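Local coordinates for 2-oxoglutarate-dependent dioxygenase tropC (Talaromyces stipitatus, PDB 6XJJ), which catalyses an iron- and 2-oxoglutarate-dependent oxidation in the biosynthesis of fungal tropolones, at residues Arg67-Cys70 against Phe75-Leu78; Lys97-Pro102 against Arg120-Ser125; Gly161-Pro166 against Pro177-Arg182; Gln198-Ala203 against Asp209-Ile214. One frame throughout, in Å; residues are numbered along the deposited sequence.

Contact 1: Arg67-Cys70 against Phe75-Leu78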
loop_
_atom_site.group_PDB
_atom_site.type_symbol
_atom_site.label_atom_id
_atom_site.label_comp_id
_atom_site.label_asym_id
_atom_site.label_seq_id
_atom_site.Cartn_x
_atom_site.Cartn_y
_atom_site.Cartn_z
ATOM N N ARG A 67 -2.776 -17.281 3.526
ATOM C CA ARG A 67 -4.168 -17.333 3.969
ATOM C C ARG A 67 -4.246 -17.202 5.483
ATOM O O ARG A 67 -5.165 -16.571 6.017
ATOM C CB ARG A 67 -4.818 -18.659 3.538
ATOM C CG ARG A 67 -4.408 -19.801 4.458
ATOM C CD ARG A 67 -4.757 -21.233 4.055
ATOM N NE ARG A 67 -6.178 -21.505 3.883
ATOM C CZ ARG A 67 -6.693 -22.730 3.827
ATOM N NH1 ARG A 67 -5.915 -23.786 4.013
ATOM N NH2 ARG A 67 -7.993 -22.906 3.651
ATOM N N SER A 68 -3.262 -17.774 6.183
ATOM C CA SER A 68 -3.270 -17.846 7.637
ATOM C C SER A 68 -2.894 -16.510 8.271
ATOM O O SER A 68 -3.541 -16.073 9.227
ATOM C CB SER A 68 -2.317 -18.956 8.087
ATOM O OG SER A 68 -2.223 -19.029 9.496
ATOM N N ALA A 69 -1.860 -15.844 7.758
ATOM C CA ALA A 69 -1.517 -14.525 8.274
ATOM C C ALA A 69 -2.637 -13.529 8.002
ATOM O O ALA A 69 -2.943 -12.677 8.847
ATOM C CB ALA A 69 -0.209 -14.035 7.654
ATOM N N CYS A 70 -3.266 -13.626 6.827
ATOM C CA CYS A 70 -4.353 -12.717 6.487
ATOM C C CYS A 70 -5.618 -13.029 7.260
ATOM O O CYS A 70 -6.465 -12.144 7.431
ATOM C CB CYS A 70 -4.640 -12.780 4.990
ATOM S SG CYS A 70 -3.240 -12.240 3.992
ATOM N N PHE A 75 -2.150 -8.804 8.399
ATOM C CA PHE A 75 -0.866 -8.370 7.876
ATOM C C PHE A 75 0.089 -9.547 7.785
ATOM O O PHE A 75 -0.013 -10.511 8.548
ATOM C CB PHE A 75 -0.106 -7.325 8.715
ATOM C CG PHE A 75 -0.668 -5.927 8.703
ATOM C CD1 PHE A 75 -2.016 -5.646 8.560
ATOM C CD2 PHE A 75 0.235 -4.869 8.640
ATOM C CE1 PHE A 75 -2.462 -4.316 8.530
ATOM C CE2 PHE A 75 -0.191 -3.569 8.573
ATOM C CZ PHE A 75 -1.539 -3.286 8.511
ATOM N N PHE A 76 1.035 -9.436 6.851
ATOM C CA PHE A 76 2.324 -10.107 6.940
ATOM C C PHE A 76 3.407 -9.276 6.262
ATOM O O PHE A 76 3.132 -8.330 5.519
ATOM C CB PHE A 76 2.438 -11.502 6.294
ATOM C CG PHE A 76 1.759 -11.674 4.948
ATOM C CD1 PHE A 76 0.851 -10.771 4.423
ATOM C CD2 PHE A 76 2.357 -12.553 4.048
ATOM C CE1 PHE A 76 0.318 -10.952 3.159
ATOM C CE2 PHE A 76 1.870 -12.696 2.761
ATOM C CZ PHE A 76 0.863 -11.876 2.318
ATOM N N ASN A 77 4.658 -9.664 6.534
ATOM C CA ASN A 77 5.809 -9.307 5.711
ATOM C C ASN A 77 6.021 -10.340 4.614
ATOM O O ASN A 77 5.940 -11.550 4.854
ATOM C CB ASN A 77 7.079 -9.209 6.556
ATOM C CG ASN A 77 7.171 -7.917 7.330
ATOM O OD1 ASN A 77 7.530 -6.874 6.780
ATOM N ND2 ASN A 77 6.855 -7.975 8.614
ATOM N N LEU A 78 6.320 -9.849 3.414
ATOM C CA LEU A 78 6.478 -10.678 2.228
ATOM C C LEU A 78 7.917 -10.598 1.740
ATOM O O LEU A 78 8.443 -9.498 1.543
ATOM C CB LEU A 78 5.530 -10.219 1.118
ATOM C CG LEU A 78 5.450 -11.070 -0.154
ATOM C CD1 LEU A 78 4.081 -10.907 -0.791
ATOM C CD2 LEU A 78 6.532 -10.709 -1.159
#
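Phe76 faces Ala69 and Cys70 across a tight helix-to-strand turn, where helix 56-72 hands the chain to strand 75-79 of the large mixed sheet. Its CB starts against the methyl of Ala69, with Phe76 CB to Ala69 CB at 3.9 Å, and CG keeps to the same methyl at 4.1 Å from Ala69 CB. A chi1 of 41° places CG between the backbone N and the carbonyl carbon, which turns the ring toward the helix. Further out, CE1 is the ring atom nearest the thiol, 3.9 Å from Cys70 SG. The sulfur stands 4.6 Å from the Phe76 ring centroid and 39° off the ring normal, an oblique sulfur-aromatic contact. Cys70 presents SG by holding it beside its own backbone N, anti to the carbonyl carbon.

Strand alternation sends the neighbouring side chain the other way. The CB of Phe75 points away from the helix, and its ring meets the iron ligand His302 edge to face, the nearest side-chain atom of Phe75 lying about 6 Å from the bound iron. Of two successive strand residues, Phe75 thus lies beside the metal site and Phe76 packs on the helix. Backbone joins in as well: the carbonyl oxygen O of Phe75 lies 3.6 Å from Ala69 CB.

Contact 2: Lys97-Pro102 against Arg120-Ser125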
loop_
_atom_site.group_PDB
_atom_site.type_symbol
_atom_site.label_atom_id
_atom_site.label_comp_id
_atom_site.label_asym_id
_atom_site.label_seq_id
_atom_site.Cartn_x
_atom_site.Cartn_y
_atom_site.Cartn_z
ATOM N N LYS A 97 14.071 13.237 -3.218
ATOM C CA LYS A 97 14.142 14.363 -4.143
ATOM C C LYS A 97 12.834 15.136 -4.193
ATOM O O LYS A 97 12.841 16.372 -4.217
ATOM C CB LYS A 97 14.540 13.888 -5.542
ATOM C CG LYS A 97 16.042 13.706 -5.709
ATOM C CD LYS A 97 16.425 13.044 -7.023
ATOM C CE LYS A 97 17.937 13.019 -7.180
ATOM N NZ LYS A 97 18.388 12.287 -8.391
ATOM N N PHE A 98 11.698 14.440 -4.202
ATOM C CA PHE A 98 10.434 15.156 -4.328
ATOM C C PHE A 98 10.136 15.982 -3.082
ATOM O O PHE A 98 9.859 17.182 -3.172
ATOM C CB PHE A 98 9.285 14.191 -4.601
ATOM C CG PHE A 98 7.958 14.869 -4.653
ATOM C CD1 PHE A 98 7.553 15.528 -5.799
ATOM C CD2 PHE A 98 7.132 14.886 -3.546
ATOM C CE1 PHE A 98 6.336 16.172 -5.849
ATOM C CE2 PHE A 98 5.915 15.528 -3.590
ATOM C CZ PHE A 98 5.516 16.175 -4.745
ATOM N N PHE A 99 10.173 15.357 -1.909
ATOM C CA PHE A 99 9.809 16.088 -0.709
ATOM C C PHE A 99 10.862 17.112 -0.308
ATOM O O PHE A 99 10.536 18.053 0.424
ATOM C CB PHE A 99 9.518 15.106 0.423
ATOM C CG PHE A 99 8.265 14.308 0.202
ATOM C CD1 PHE A 99 7.024 14.909 0.355
ATOM C CD2 PHE A 99 8.314 12.967 -0.138
ATOM C CE1 PHE A 99 5.854 14.192 0.154
ATOM C CE2 PHE A 99 7.143 12.238 -0.337
ATOM C CZ PHE A 99 5.915 12.853 -0.192
ATOM N N ASP A 100 12.097 16.991 -0.801
ATOM C CA ASP A 100 13.080 18.045 -0.579
ATOM C C ASP A 100 12.745 19.329 -1.329
ATOM O O ASP A 100 13.370 20.362 -1.063
ATOM C CB ASP A 100 14.475 17.564 -0.981
ATOM C CG ASP A 100 15.066 16.593 0.024
ATOM O OD1 ASP A 100 14.530 16.503 1.153
ATOM O OD2 ASP A 100 16.072 15.929 -0.309
ATOM N N LEU A 101 11.772 19.294 -2.241
ATOM C CA LEU A 101 11.404 20.477 -3.003
ATOM C C LEU A 101 10.823 21.555 -2.088
ATOM O O LEU A 101 10.306 21.256 -1.007
ATOM C CB LEU A 101 10.385 20.115 -4.082
ATOM C CG LEU A 101 10.869 19.238 -5.242
ATOM C CD1 LEU A 101 9.700 18.739 -6.090
ATOM C CD2 LEU A 101 11.837 20.014 -6.112
ATOM N N PRO A 102 10.897 22.822 -2.502
ATOM C CA PRO A 102 10.236 23.881 -1.732
ATOM C C PRO A 102 8.746 23.616 -1.612
ATOM O O PRO A 102 8.124 23.032 -2.501
ATOM C CB PRO A 102 10.507 25.146 -2.553
ATOM C CG PRO A 102 11.717 24.833 -3.338
ATOM C CD PRO A 102 11.652 23.370 -3.643
ATOM N N ARG A 120 -5.054 13.332 -7.339
ATOM C CA ARG A 120 -3.668 13.114 -7.730
ATOM C C ARG A 120 -2.859 14.363 -7.417
ATOM O O ARG A 120 -3.355 15.485 -7.543
ATOM C CB ARG A 120 -3.541 12.822 -9.229
ATOM C CG ARG A 120 -4.380 11.674 -9.722
ATOM C CD ARG A 120 -3.892 10.319 -9.241
ATOM N NE ARG A 120 -4.790 9.287 -9.744
ATOM C CZ ARG A 120 -4.720 8.760 -10.960
ATOM N NH1 ARG A 120 -3.779 9.151 -11.808
ATOM N NH2 ARG A 120 -5.596 7.839 -11.329
ATOM N N GLY A 121 -1.601 14.163 -7.039
ATOM C CA GLY A 121 -0.706 15.273 -6.773
ATOM C C GLY A 121 -0.228 15.335 -5.335
ATOM O O GLY A 121 -0.128 14.302 -4.663
ATOM N N TYR A 122 0.056 16.541 -4.846
ATOM C CA TYR A 122 0.664 16.735 -3.539
ATOM C C TYR A 122 -0.382 17.092 -2.491
ATOM O O TYR A 122 -1.292 17.885 -2.747
ATOM C CB TYR A 122 1.727 17.833 -3.605
ATOM C CG TYR A 122 2.287 18.220 -2.259
ATOM C CD1 TYR A 122 3.142 17.371 -1.568
ATOM C CD2 TYR A 122 1.977 19.445 -1.689
ATOM C CE1 TYR A 122 3.651 17.725 -0.344
ATOM C CE2 TYR A 122 2.487 19.810 -0.463
ATOM C CZ TYR A 122 3.326 18.946 0.202
ATOM O OH TYR A 122 3.845 19.293 1.418
ATOM N N GLU A 123 -0.237 16.507 -1.303
ATOM C CA GLU A 123 -1.092 16.823 -0.166
ATOM C C GLU A 123 -0.178 17.157 1.001
ATOM O O GLU A 123 0.661 16.316 1.385
ATOM C CB GLU A 123 -2.032 15.670 0.193
ATOM C CG GLU A 123 -3.045 16.031 1.276
ATOM C CD GLU A 123 -4.053 14.930 1.525
ATOM O OE1 GLU A 123 -3.938 13.859 0.892
ATOM O OE2 GLU A 123 -4.975 15.136 2.341
ATOM N N PRO A 124 -0.287 18.337 1.599
ATOM C CA PRO A 124 0.631 18.713 2.674
ATOM C C PRO A 124 0.215 18.088 4.001
ATOM O O PRO A 124 -0.806 17.412 4.116
ATOM C CB PRO A 124 0.524 20.238 2.705
ATOM C CG PRO A 124 -0.835 20.526 2.220
ATOM C CD PRO A 124 -1.243 19.421 1.297
ATOM N N SER A 125 1.039 18.332 5.013
ATOM C CA SER A 125 0.819 17.740 6.318
ATOM C C SER A 125 -0.190 18.556 7.127
ATOM O O SER A 125 -0.562 19.680 6.776
ATOM C CB SER A 125 2.143 17.626 7.074
ATOM O OG SER A 125 2.699 18.907 7.320
#
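Phe98, which touches Tyr122 with its ring, also supplies a backbone acceptor: its carbonyl O accepts the N-H of Leu101, with Phe98 O to Leu101 N at 3.0 Å. This i to i+3 bond spans Phe99 and Asp100 and closes a turn; both phenylalanines reach Tyr122 on the strand opposite.

The two rings take different routes. Phe98 has CG anti to the backbone N (chi1 176°), whereas Phe99 has it beside the N. Their planes are nearly perpendicular, and Phe98 CD2 stands over the centre of the Phe99 ring, 3.8 Å above its plane. The pair then meets neighbouring atoms on one side of the tyrosine. Phe98 CE2 lies 3.9 Å from Tyr122 CD1, with Phe98 CZ little farther at 4.1 Å, and Phe99 CE1 lies 4.2 Å from Tyr122 CE1. Phe99 and Tyr122 meet edge to edge, but with their planes inclined at about 57°; Phe98 brings its edge obliquely to the tyrosine ring. On one face of the tyrosine ring sits Pro124 N, 3.7 Å above the plane.

The phenol end is fixed separately, since Tyr122 OH is hydrogen-bonded to Glu140 OE2 on strand 139-144. Phe98 continues the aromatic cluster toward Phe142 and Phe174. This is an aromatic helix-on-sheet packing, joining the C-terminal part of helix 85-99 to strand 121-123, an outermost strand of the large mixed sheet.

Contact 3: Gly161-Pro166 against Pro177-Arg182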
loop_
_atom_site.group_PDB
_atom_site.type_symbol
_atom_site.label_atom_id
_atom_site.label_comp_id
_atom_site.label_asym_id
_atom_site.label_seq_id
_atom_site.Cartn_x
_atom_site.Cartn_y
_atom_site.Cartn_z
ATOM N N GLY A 161 -7.679 9.077 -13.907
ATOM C CA GLY A 161 -7.322 10.206 -14.729
ATOM C C GLY A 161 -5.820 10.315 -14.855
ATOM O O GLY A 161 -5.088 9.373 -14.545
ATOM N N PRO A 162 -5.327 11.463 -15.312
ATOM C CA PRO A 162 -3.878 11.649 -15.424
ATOM C C PRO A 162 -3.225 12.024 -14.103
ATOM O O PRO A 162 -3.853 12.577 -13.197
ATOM C CB PRO A 162 -3.749 12.789 -16.439
ATOM C CG PRO A 162 -4.984 13.547 -16.316
ATOM C CD PRO A 162 -6.069 12.587 -15.906
ATOM N N ASN A 163 -1.938 11.704 -14.005
ATOM C CA ASN A 163 -1.146 12.099 -12.854
ATOM C C ASN A 163 -0.672 13.542 -12.999
ATOM O O ASN A 163 -0.618 14.095 -14.099
ATOM C CB ASN A 163 0.067 11.186 -12.689
ATOM C CG ASN A 163 -0.314 9.787 -12.267
ATOM O OD1 ASN A 163 -0.766 9.565 -11.142
ATOM N ND2 ASN A 163 -0.086 8.826 -13.146
ATOM N N LEU A 164 -0.328 14.152 -11.868
ATOM C CA LEU A 164 0.343 15.443 -11.865
ATOM C C LEU A 164 1.808 15.236 -11.523
ATOM O O LEU A 164 2.135 14.515 -10.574
ATOM C CB LEU A 164 -0.285 16.421 -10.873
ATOM C CG LEU A 164 -1.730 16.854 -11.110
ATOM C CD1 LEU A 164 -2.090 17.949 -10.115
ATOM C CD2 LEU A 164 -1.958 17.311 -12.535
ATOM N N TRP A 165 2.684 15.881 -12.285
ATOM C CA TRP A 165 4.104 15.653 -12.133
ATOM C C TRP A 165 4.829 16.967 -11.870
ATOM O O TRP A 165 4.486 17.993 -12.466
ATOM C CB TRP A 165 4.692 14.991 -13.384
ATOM C CG TRP A 165 4.124 13.618 -13.676
ATOM C CD1 TRP A 165 3.201 13.303 -14.628
ATOM C CD2 TRP A 165 4.413 12.395 -12.982
ATOM N NE1 TRP A 165 2.915 11.962 -14.590
ATOM C CE2 TRP A 165 3.643 11.380 -13.585
ATOM C CE3 TRP A 165 5.254 12.059 -11.914
ATOM C CZ2 TRP A 165 3.688 10.050 -13.156
ATOM C CZ3 TRP A 165 5.298 10.738 -11.489
ATOM C CH2 TRP A 165 4.521 9.751 -12.111
ATOM N N PRO A 166 5.835 16.967 -10.997
ATOM C CA PRO A 166 6.509 18.226 -10.657
ATOM C C PRO A 166 7.364 18.734 -11.811
ATOM O O PRO A 166 8.223 18.018 -12.332
ATOM C CB PRO A 166 7.364 17.852 -9.441
ATOM C CG PRO A 166 7.633 16.401 -9.610
ATOM C CD PRO A 166 6.408 15.823 -10.263
ATOM N N PRO A 177 11.276 6.472 -12.938
ATOM C CA PRO A 177 11.382 5.497 -11.835
ATOM C C PRO A 177 10.052 5.223 -11.153
ATOM O O PRO A 177 9.727 4.059 -10.877
ATOM C CB PRO A 177 12.370 6.166 -10.874
ATOM C CG PRO A 177 13.091 7.162 -11.655
ATOM C CD PRO A 177 12.228 7.587 -12.786
ATOM N N VAL A 178 9.291 6.279 -10.841
ATOM C CA VAL A 178 7.997 6.126 -10.177
ATOM C C VAL A 178 7.101 5.172 -10.955
ATOM O O VAL A 178 6.517 4.237 -10.393
ATOM C CB VAL A 178 7.336 7.504 -9.996
ATOM C CG1 VAL A 178 5.889 7.365 -9.576
ATOM C CG2 VAL A 178 8.094 8.305 -8.947
ATOM N N MET A 179 6.971 5.396 -12.264
ATOM C CA MET A 179 6.106 4.537 -13.067
ATOM C C MET A 179 6.673 3.127 -13.210
ATOM O O MET A 179 5.903 2.159 -13.273
ATOM C CB MET A 179 5.882 5.158 -14.442
ATOM C CG MET A 179 5.133 6.492 -14.437
ATOM S SD MET A 179 3.519 6.461 -13.623
ATOM C CE MET A 179 2.671 5.203 -14.578
ATOM N N GLU A 180 8.002 2.983 -13.271
ATOM C CA GLU A 180 8.592 1.648 -13.287
ATOM C C GLU A 180 8.295 0.898 -11.996
ATOM O O GLU A 180 7.924 -0.280 -12.028
ATOM C CB GLU A 180 10.102 1.722 -13.521
ATOM C CG GLU A 180 10.526 2.128 -14.929
ATOM C CD GLU A 180 12.039 2.205 -15.065
ATOM O OE1 GLU A 180 12.736 2.012 -14.042
ATOM O OE2 GLU A 180 12.530 2.481 -16.182
ATOM N N TYR A 181 8.445 1.564 -10.846
ATOM C CA TYR A 181 8.122 0.928 -9.574
ATOM C C TYR A 181 6.651 0.531 -9.528
ATOM O O TYR A 181 6.309 -0.567 -9.070
ATOM C CB TYR A 181 8.460 1.875 -8.423
ATOM C CG TYR A 181 8.284 1.268 -7.053
ATOM C CD1 TYR A 181 9.293 0.512 -6.483
ATOM C CD2 TYR A 181 7.104 1.434 -6.339
ATOM C CE1 TYR A 181 9.148 -0.047 -5.228
ATOM C CE2 TYR A 181 6.943 0.872 -5.087
ATOM C CZ TYR A 181 7.972 0.129 -4.539
ATOM O OH TYR A 181 7.832 -0.433 -3.293
ATOM N N ARG A 182 5.767 1.413 -10.007
ATOM C CA ARG A 182 4.354 1.067 -10.136
ATOM C C ARG A 182 4.160 -0.246 -10.885
ATOM O O ARG A 182 3.339 -1.080 -10.485
ATOM C CB ARG A 182 3.593 2.190 -10.844
ATOM C CG ARG A 182 3.373 3.443 -9.997
ATOM C CD ARG A 182 2.572 4.489 -10.764
ATOM N NE ARG A 182 1.247 3.964 -11.065
ATOM C CZ ARG A 182 0.242 3.925 -10.194
ATOM N NH1 ARG A 182 0.391 4.381 -8.953
ATOM N NH2 ARG A 182 -0.920 3.409 -10.555
#
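The loop leading into the long helix 171-204 folds back along that helix, and Trp165 makes most of the contact, directing its six-membered ring at Val178 and Met179. The two are met with the ring edge. Val178 approaches head-on: its CG1 lies in the indole plane, 3.7 Å from Trp165 CH2 and 3.9 Å from Trp165 CZ3, so one methyl covers two adjacent edge carbons. That branch is the one anti to the backbone N of Val178 (chi1 168°).

Met179 crosses the indole obliquely and takes the next part of the same edge. Its SD comes to 3.6 Å from Trp165 CZ2 and 3.8 Å from Trp165 CH2, while its CG is 4.0 Å from Trp165 CZ2. The bend at chi2 (-56°) brings SD to the ring edge, while the bend at chi3 carries the terminal methyl CE away from the ring. With SD 4.8 Å from the centroid of the six-membered ring and 80° off its normal, this is a Met-aromatic contact of the edge type. The helix carrying both residues flanks the beta core expected of a 2-oxoglutarate oxygenase, a double-stranded beta-helix: Tyr181 and Arg182, one turn on, touch Met222 of strand 222-227.

Asn163, two residues before the tryptophan, lies over one indole face, its CB 3.2 Å above the plane and offset toward the rim. Its amide is held by residues just after strand 139-144, ND2 by Glu147 OE1 and OD1 by the backbone N of Gly145, and Asn163 ND2 approaches Met179 SD only to 4.3 Å.

Contact 4: Gln198-Ala203 against Asp209-Ile214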
loop_
_atom_site.group_PDB
_atom_site.type_symbol
_atom_site.label_atom_id
_atom_site.label_comp_id
_atom_site.label_asym_id
_atom_site.label_seq_id
_atom_site.Cartn_x
_atom_site.Cartn_y
_atom_site.Cartn_z
ATOM N N GLN A 198 -6.259 -18.715 -4.274
ATOM C CA GLN A 198 -5.999 -20.124 -3.992
ATOM C C GLN A 198 -6.336 -20.474 -2.547
ATOM O O GLN A 198 -6.870 -21.555 -2.274
ATOM C CB GLN A 198 -4.537 -20.443 -4.314
ATOM C CG GLN A 198 -4.111 -21.889 -4.108
ATOM C CD GLN A 198 -4.937 -22.878 -4.912
ATOM O OE1 GLN A 198 -5.194 -22.672 -6.100
ATOM N NE2 GLN A 198 -5.288 -23.997 -4.286
ATOM N N GLY A 199 -6.034 -19.579 -1.605
ATOM C CA GLY A 199 -6.476 -19.789 -0.238
ATOM C C GLY A 199 -7.987 -19.824 -0.106
ATOM O O GLY A 199 -8.522 -20.531 0.753
ATOM N N ILE A 200 -8.696 -19.071 -0.950
ATOM C CA ILE A 200 -10.153 -19.162 -0.986
ATOM C C ILE A 200 -10.586 -20.532 -1.501
ATOM O O ILE A 200 -11.463 -21.182 -0.919
ATOM C CB ILE A 200 -10.740 -18.020 -1.838
ATOM C CG1 ILE A 200 -10.432 -16.661 -1.197
ATOM C CG2 ILE A 200 -12.228 -18.201 -2.048
ATOM C CD1 ILE A 200 -11.007 -16.474 0.199
ATOM N N HIS A 201 -9.988 -20.984 -2.608
ATOM C CA HIS A 201 -10.258 -22.329 -3.107
ATOM C C HIS A 201 -10.138 -23.367 -2.000
ATOM O O HIS A 201 -11.026 -24.209 -1.822
ATOM C CB HIS A 201 -9.295 -22.672 -4.243
ATOM C CG HIS A 201 -9.385 -24.098 -4.683
ATOM N ND1 HIS A 201 -10.480 -24.599 -5.351
ATOM C CD2 HIS A 201 -8.552 -25.149 -4.484
ATOM C CE1 HIS A 201 -10.302 -25.887 -5.582
ATOM N NE2 HIS A 201 -9.143 -26.247 -5.060
ATOM N N LYS A 202 -9.032 -23.330 -1.251
ATOM C CA LYS A 202 -8.821 -24.314 -0.196
ATOM C C LYS A 202 -9.838 -24.151 0.921
ATOM O O LYS A 202 -10.294 -25.143 1.500
ATOM C CB LYS A 202 -7.401 -24.198 0.357
ATOM C CG LYS A 202 -6.323 -24.701 -0.585
ATOM C CD LYS A 202 -4.938 -24.592 0.032
ATOM C CE LYS A 202 -4.724 -25.575 1.162
ATOM N NZ LYS A 202 -4.774 -26.994 0.736
ATOM N N ALA A 203 -10.216 -22.910 1.233
ATOM C CA ALA A 203 -11.115 -22.670 2.357
ATOM C C ALA A 203 -12.549 -23.044 2.015
ATOM O O ALA A 203 -13.192 -23.796 2.756
ATOM C CB ALA A 203 -11.047 -21.207 2.802
ATOM N N ASP A 209 -9.486 -18.846 -9.352
ATOM C CA ASP A 209 -9.471 -17.510 -9.938
ATOM C C ASP A 209 -10.674 -16.669 -9.509
ATOM O O ASP A 209 -11.148 -15.836 -10.289
ATOM C CB ASP A 209 -9.415 -17.608 -11.463
ATOM C CG ASP A 209 -10.636 -18.301 -12.050
ATOM O OD1 ASP A 209 -11.614 -18.531 -11.311
ATOM O OD2 ASP A 209 -10.620 -18.626 -13.253
ATOM N N VAL A 210 -11.175 -16.858 -8.282
ATOM C CA VAL A 210 -12.363 -16.123 -7.849
ATOM C C VAL A 210 -12.092 -14.634 -7.940
ATOM O O VAL A 210 -12.937 -13.845 -8.381
ATOM C CB VAL A 210 -12.766 -16.466 -6.400
ATOM C CG1 VAL A 210 -14.239 -16.134 -6.204
ATOM C CG2 VAL A 210 -12.437 -17.879 -5.946
ATOM N N LEU A 211 -10.908 -14.235 -7.492
ATOM C CA LEU A 211 -10.594 -12.846 -7.211
ATOM C C LEU A 211 -9.937 -12.144 -8.387
ATOM O O LEU A 211 -9.692 -10.941 -8.308
ATOM C CB LEU A 211 -9.653 -12.763 -6.005
ATOM C CG LEU A 211 -10.063 -13.507 -4.731
ATOM C CD1 LEU A 211 -8.972 -13.372 -3.680
ATOM C CD2 LEU A 211 -11.400 -13.053 -4.174
ATOM N N ASN A 212 -9.624 -12.857 -9.465
ATOM C CA ASN A 212 -8.735 -12.294 -10.470
ATOM C C ASN A 212 -9.373 -11.184 -11.299
ATOM O O ASN A 212 -8.657 -10.516 -12.050
ATOM C CB ASN A 212 -8.228 -13.407 -11.379
ATOM C CG ASN A 212 -7.343 -14.395 -10.638
ATOM O OD1 ASN A 212 -6.897 -14.126 -9.516
ATOM N ND2 ASN A 212 -7.033 -15.515 -11.283
ATOM N N ASP A 213 -10.679 -10.943 -11.175
ATOM C CA ASP A 213 -11.305 -9.881 -11.958
ATOM C C ASP A 213 -10.913 -8.480 -11.496
ATOM O O ASP A 213 -11.064 -7.530 -12.270
ATOM C CB ASP A 213 -12.824 -10.035 -11.919
ATOM C CG ASP A 213 -13.302 -11.219 -12.732
ATOM O OD1 ASP A 213 -12.512 -11.723 -13.555
ATOM O OD2 ASP A 213 -14.459 -11.651 -12.557
ATOM N N ILE A 214 -10.441 -8.318 -10.254
ATOM C CA ILE A 214 -9.905 -7.024 -9.836
ATOM C C ILE A 214 -8.600 -6.690 -10.535
ATOM O O ILE A 214 -8.162 -5.535 -10.496
ATOM C CB ILE A 214 -9.660 -6.930 -8.318
ATOM C CG1 ILE A 214 -8.927 -8.178 -7.821
ATOM C CG2 ILE A 214 -10.957 -6.642 -7.556
ATOM C CD1 ILE A 214 -8.340 -8.058 -6.432
#
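Ile200 meets Val210 and Leu211 where the chain doubles back after the long helix 171-204, a helix-to-loop packing that lays the following segment against the helix's last turns. In the first shell, Ile200 uses its two branches for different partners. The methyl CG2, anti to the backbone N, lies 3.9 Å from Val210 CG2, a methyl-to-methyl contact between side chains that cross at about a right angle. The other branch, CG1, sits beside the backbone N (chi1 -64°) and approaches Leu211 CD1 more loosely, at 4.4 Å. The CB atoms of Ile200, Val210 and Leu211 all point across the contact. All contacts between the segments are apolar.

The next shell comes from residues around them. Leu211 also packs on Leu196, one turn earlier in the same helix, and on Trp292 of helix 287-292, while Ile200 touches His206 in the connecting loop and Tyr297. A buried isoleucine is therefore set between the returning loop and the region after helix 287-292.

Backbone bonds run through both segments, the firmer ones on the helix side. There, Lys202 N to Gln198 O and Ala203 N to Gly199 O, each 3.0 Å, continue the regular alpha pattern past Ile200. The connection is tied at His201, whose ND1 is hydrogen-bonded to His206 O. On the returning side the turns are held weakly, with Asn212 N 3.4 Å from Asp209 O and Ile214 N 3.4 Å from Leu211 O.

In the fold
From the N terminus the contacts follow in series, none nesting or crossing. Contact 1 closes the four-residue turn between helix 56-72 and strand 75-79. Contact 2 closes a 17-residue excursion through helix 103-107, bringing helix 85-99 to edge strand 121-123. Contact 3 closes ten residues at the start of helix 171-204, and contact 4 closes five residues after that helix's far end, its centre about 30 Å from that of contact 3. Contacts 2 and 3 meet through Arg120, whose NH1 lies 3.0 Å from Gly161 O. Contacts 1 and 4 meet through Arg67, with NH2 3.3 Å from Ala203 N, and helix 171-204, used by contacts 3 and 4, runs between the two groups.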